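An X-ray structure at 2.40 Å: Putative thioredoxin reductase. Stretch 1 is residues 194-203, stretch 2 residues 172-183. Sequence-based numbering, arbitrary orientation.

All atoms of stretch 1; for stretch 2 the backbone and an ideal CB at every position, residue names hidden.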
# COMPACT_ATOMS: atom_id res chain seq x y z
N ASN C 194 -3.79 -35.68 10.01
CA ASN C 194 -3.50 -35.86 11.44
C ASN C 194 -3.78 -34.67 12.35
O ASN C 194 -3.13 -34.52 13.37
CB ASN C 194 -2.04 -36.26 11.67
CG ASN C 194 -1.73 -37.63 11.15
OD1 ASN C 194 -2.33 -38.07 10.18
ND2 ASN C 194 -0.80 -38.32 11.81
N ILE C 195 -4.73 -33.82 11.97
CA ILE C 195 -5.11 -32.68 12.79
C ILE C 195 -6.35 -33.02 13.62
O ILE C 195 -7.42 -33.25 13.06
CB ILE C 195 -5.39 -31.44 11.92
CG1 ILE C 195 -4.16 -31.12 11.04
CG2 ILE C 195 -5.81 -30.22 12.78
CD1 ILE C 195 -4.38 -29.99 10.04
N PRO C 196 -6.21 -33.06 14.96
CA PRO C 196 -7.32 -33.34 15.86
C PRO C 196 -8.36 -32.24 15.83
O PRO C 196 -8.02 -31.06 15.66
CB PRO C 196 -6.66 -33.34 17.24
CG PRO C 196 -5.25 -33.56 16.98
CD PRO C 196 -4.95 -32.89 15.69
N VAL C 197 -9.61 -32.63 16.00
CA VAL C 197 -10.74 -31.71 16.10
C VAL C 197 -11.49 -31.95 17.42
O VAL C 197 -11.91 -33.06 17.71
CB VAL C 197 -11.72 -31.95 14.94
CG1 VAL C 197 -12.97 -31.10 15.11
CG2 VAL C 197 -11.05 -31.67 13.63
N ILE C 198 -11.65 -30.90 18.22
CA ILE C 198 -12.50 -30.97 19.40
C ILE C 198 -13.72 -30.03 19.23
O ILE C 198 -13.56 -28.81 19.00
CB ILE C 198 -11.69 -30.63 20.67
CG1 ILE C 198 -10.57 -31.66 20.87
CG2 ILE C 198 -12.59 -30.59 21.91
CD1 ILE C 198 -9.45 -31.15 21.71
N THR C 199 -14.91 -30.62 19.33
CA THR C 199 -16.15 -29.90 19.13
C THR C 199 -16.79 -29.41 20.44
O THR C 199 -17.77 -28.67 20.41
CB THR C 199 -17.18 -30.77 18.37
OG1 THR C 199 -17.31 -32.04 19.01
CG2 THR C 199 -16.72 -30.99 16.93
N GLU C 200 -16.22 -29.80 21.56
CA GLU C 200 -16.73 -29.41 22.87
C GLU C 200 -16.53 -27.92 23.15
O GLU C 200 -15.53 -27.33 22.73
CB GLU C 200 -16.02 -30.22 23.95
CG GLU C 200 -16.66 -31.53 24.23
CD GLU C 200 -17.80 -31.38 25.21
OE1 GLU C 200 -18.81 -30.73 24.85
OE2 GLU C 200 -17.67 -31.88 26.35
N SER C 201 -17.47 -27.32 23.89
CA SER C 201 -17.33 -25.94 24.35
C SER C 201 -16.06 -25.73 25.19
O SER C 201 -15.72 -26.54 26.04
CB SER C 201 -18.55 -25.54 25.19
OG SER C 201 -19.68 -25.29 24.38
N ILE C 202 -15.37 -24.62 24.95
CA ILE C 202 -14.25 -24.23 25.79
C ILE C 202 -14.76 -23.65 27.11
O ILE C 202 -15.66 -22.83 27.12
CB ILE C 202 -13.32 -23.25 25.06
CG1 ILE C 202 -12.57 -23.99 23.95
CG2 ILE C 202 -12.34 -22.61 26.03
CD1 ILE C 202 -11.75 -23.13 23.03
N ARG C 203 -14.23 -24.10 28.23
CA ARG C 203 -14.74 -23.64 29.51
C ARG C 203 -13.89 -22.47 30.01
O ARG C 203 -14.40 -21.55 30.64
CB ARG C 203 -14.72 -24.78 30.54
CG ARG C 203 -15.27 -24.41 31.91
CD ARG C 203 -14.75 -25.36 33.00
NE ARG C 203 -15.66 -26.47 33.32
CZ ARG C 203 -15.28 -27.59 33.94
NH1 ARG C 203 -16.15 -28.55 34.21
NH2 ARG C 203 -14.01 -27.75 34.29
N UNK C 172 1.50 -28.95 14.19
CA UNK C 172 1.02 -29.42 15.48
C UNK C 172 -0.19 -28.58 15.85
O UNK C 172 -0.10 -27.70 16.70
CB UNK C 172 2.11 -29.34 16.55
N UNK C 173 -1.31 -28.88 15.20
CA UNK C 173 -2.54 -28.10 15.34
C UNK C 173 -3.63 -28.86 16.07
O UNK C 173 -3.64 -30.09 16.09
CB UNK C 173 -3.05 -27.67 13.96
N UNK C 174 -4.55 -28.11 16.65
CA UNK C 174 -5.78 -28.65 17.17
C UNK C 174 -6.87 -27.68 16.76
O UNK C 174 -6.74 -26.48 16.95
CB UNK C 174 -5.73 -28.85 18.69
N UNK C 175 -7.94 -28.18 16.18
CA UNK C 175 -9.06 -27.32 15.88
C UNK C 175 -10.14 -27.41 16.94
O UNK C 175 -10.53 -28.51 17.32
CB UNK C 175 -9.64 -27.67 14.51
N UNK C 176 -10.58 -26.26 17.42
CA UNK C 176 -11.62 -26.18 18.43
C UNK C 176 -12.78 -25.34 17.93
O UNK C 176 -12.62 -24.15 17.69
CB UNK C 176 -11.06 -25.60 19.73
N UNK C 177 -13.95 -25.95 17.79
CA UNK C 177 -15.12 -25.27 17.25
C UNK C 177 -15.91 -24.58 18.36
O UNK C 177 -16.91 -23.91 18.09
CB UNK C 177 -16.01 -26.26 16.50
N UNK C 178 -15.45 -24.73 19.60
CA UNK C 178 -16.13 -24.14 20.76
C UNK C 178 -17.65 -24.41 20.80
O UNK C 178 -18.45 -23.47 20.86
CB UNK C 178 -15.89 -22.63 20.77
N UNK C 179 -18.04 -25.68 20.75
CA UNK C 179 -19.43 -26.07 20.90
C UNK C 179 -20.24 -26.08 19.61
O UNK C 179 -21.46 -26.16 19.65
CB UNK C 179 -20.10 -25.13 21.90
N UNK C 180 -19.58 -26.00 18.47
CA UNK C 180 -20.28 -26.00 17.19
C UNK C 180 -19.90 -27.24 16.42
O UNK C 180 -18.84 -27.81 16.66
CB UNK C 180 -19.96 -24.74 16.38
N UNK C 181 -20.74 -27.65 15.48
CA UNK C 181 -20.44 -28.85 14.71
C UNK C 181 -19.72 -28.53 13.41
O UNK C 181 -19.85 -27.44 12.86
CB UNK C 181 -21.73 -29.62 14.41
N UNK C 182 -18.97 -29.51 12.92
CA UNK C 182 -18.14 -29.37 11.73
C UNK C 182 -18.59 -30.44 10.75
O UNK C 182 -18.79 -31.59 11.14
CB UNK C 182 -16.65 -29.49 12.05
N UNK C 183 -18.76 -30.07 9.48
CA UNK C 183 -19.32 -31.00 8.48
C UNK C 183 -18.44 -32.23 8.36
O UNK C 183 -17.27 -32.20 8.73
CB UNK C 183 -19.46 -30.32 7.12

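Position 172 lies before the paired region; its CA-to-CB bond points away and the ideal CB has nothing of stretch 1 within 5.5 Å. Stretch 1 therefore sets no preference. The residue is D172, whose carboxylate is hydrogen-bonded elsewhere in the structure.

At 173 the CB points sideways, 3.9 Å from I195 CG2, so an apolar side chain such as leucine, isoleucine, valine or methionine would suit. L173 is found, and its CB packs on that methyl. Its carbonyl lies close to the proline ring, with P196 CD 3.1 Å from L173 O.

The CB of 174, also sideways, has P196 O at 4.4 Å and I198 CD1 at 5.3 Å. That leaves room for a branched or medium-sized apolar group. V174 fits: its CG1 lies 3.9 Å from I198 CD1, while its CG2 reaches P196 CG at 4.5 Å.

Position 175 pairs with V197 in a parallel bridge, and its backbone binds the residues flanking that partner: the N of 175 donates to P196 O (2.9 Å), and I198 N donates to the O of 175 (2.8 Å). Because backbone atoms make these bonds, they do not select a side chain. The CB does face V197 CG2 (4.3 Å) and I195 CG2 (4.9 Å), which favours valine, leucine or isoleucine. The deposited I175 sends CD1 to within 3.8 Å of I195 CG2.

Position 176 pairs with I198, its CB on the same face of the sheet. I202 CD1 is already 4.2 Å from the ideal CB, so a small apolar residue is adequate. A176 makes that methyl contact without extending further.

Around 177 the strand gives way to a turn. The backbone NH still reaches stretch 1, the N of 177 donating to I198 O (3.1 Å), while the CB lies sideways, 4.5 Å from T199 CA. A small polar residue able to brace the turn would suit. T177 does so: T177 OG1 donates to the backbone O of 180 in a very short bond (2.4 Å) and also lies 3.4 Å from T199 CA.

Position 178 has phi/psi of 49/56, a left-handed conformation that asparagine and glycine tolerate well. The CB points away, yet I202 N is 4.7 Å from it, a donor that a short side-chain acceptor could reach. N178 curls back, and its OD1 accepts from I202 N at 2.8 Å. A water accepts from N178 N (3.0 Å) and donates to I198 O (2.7 Å) and E200 O (2.5 Å), bridging the stretches.

At 179 an ideal CB would sit 2.5 Å from S201 OG, and phi/psi of 87/13 would also jam it against the preceding carbonyl. Only glycine fits. G179 N donates a weak bond to T199 O (3.0 Å).

Positions 180 and 181 point away, so many polar residues would do. N180 ND2 donates to T177 O (2.9 Å), securing the turn; E181 is poorly ordered.

Position 182 points toward V197 CG1 and T199 CG2, inviting a long apolar chain. L182 CD2 meets V197 CG1 at 3.8 Å.

Position 183 is out of reach of stretch 1, which leaves the choice open. The residue is S183, at the N-cap position, whose side chain caps a backbone N just past the stretch.

Stretch 2 (172-183) DLVIATNGNELS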
# COMPACT_ATOMS: atom_id res chain seq x y z
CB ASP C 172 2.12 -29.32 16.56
CG ASP C 172 1.70 -29.89 17.93
OD1 ASP C 172 0.51 -30.24 18.16
OD2 ASP C 172 2.58 -29.98 18.82
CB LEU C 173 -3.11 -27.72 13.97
CG LEU C 173 -2.31 -26.82 13.04
CD1 LEU C 173 -3.24 -26.33 11.93
CD2 LEU C 173 -1.67 -25.68 13.80
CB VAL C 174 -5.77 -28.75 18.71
CG1 VAL C 174 -7.10 -29.26 19.21
CG2 VAL C 174 -4.69 -29.70 19.16
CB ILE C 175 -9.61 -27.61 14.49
CG1 ILE C 175 -8.59 -27.12 13.46
CG2 ILE C 175 -10.94 -26.93 14.29
CD1 ILE C 175 -8.69 -27.81 12.15
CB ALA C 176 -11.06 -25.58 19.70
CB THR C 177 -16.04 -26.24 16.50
OG1 THR C 177 -16.75 -27.04 17.44
CG2 THR C 177 -15.24 -27.14 15.59
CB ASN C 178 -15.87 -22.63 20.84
CG ASN C 178 -16.36 -22.02 22.14
OD1 ASN C 178 -16.25 -22.64 23.19
ND2 ASN C 178 -16.92 -20.82 22.07
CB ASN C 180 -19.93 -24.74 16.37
CG ASN C 180 -20.45 -23.46 17.01
OD1 ASN C 180 -21.58 -23.04 16.78
ND2 ASN C 180 -19.60 -22.83 17.82
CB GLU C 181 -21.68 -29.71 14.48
CG GLU C 181 -22.88 -28.98 13.91
CD GLU C 181 -24.11 -29.88 13.77
OE1 GLU C 181 -25.16 -29.41 13.28
OE2 GLU C 181 -24.02 -31.07 14.17
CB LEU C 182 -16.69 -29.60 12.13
CG LEU C 182 -15.55 -29.06 11.29
CD1 LEU C 182 -15.69 -27.57 11.13
CD2 LEU C 182 -14.22 -29.39 11.95
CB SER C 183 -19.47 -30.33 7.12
OG SER C 183 -18.23 -30.28 6.45
O HOH W 1 -13.88 -26.90 20.88
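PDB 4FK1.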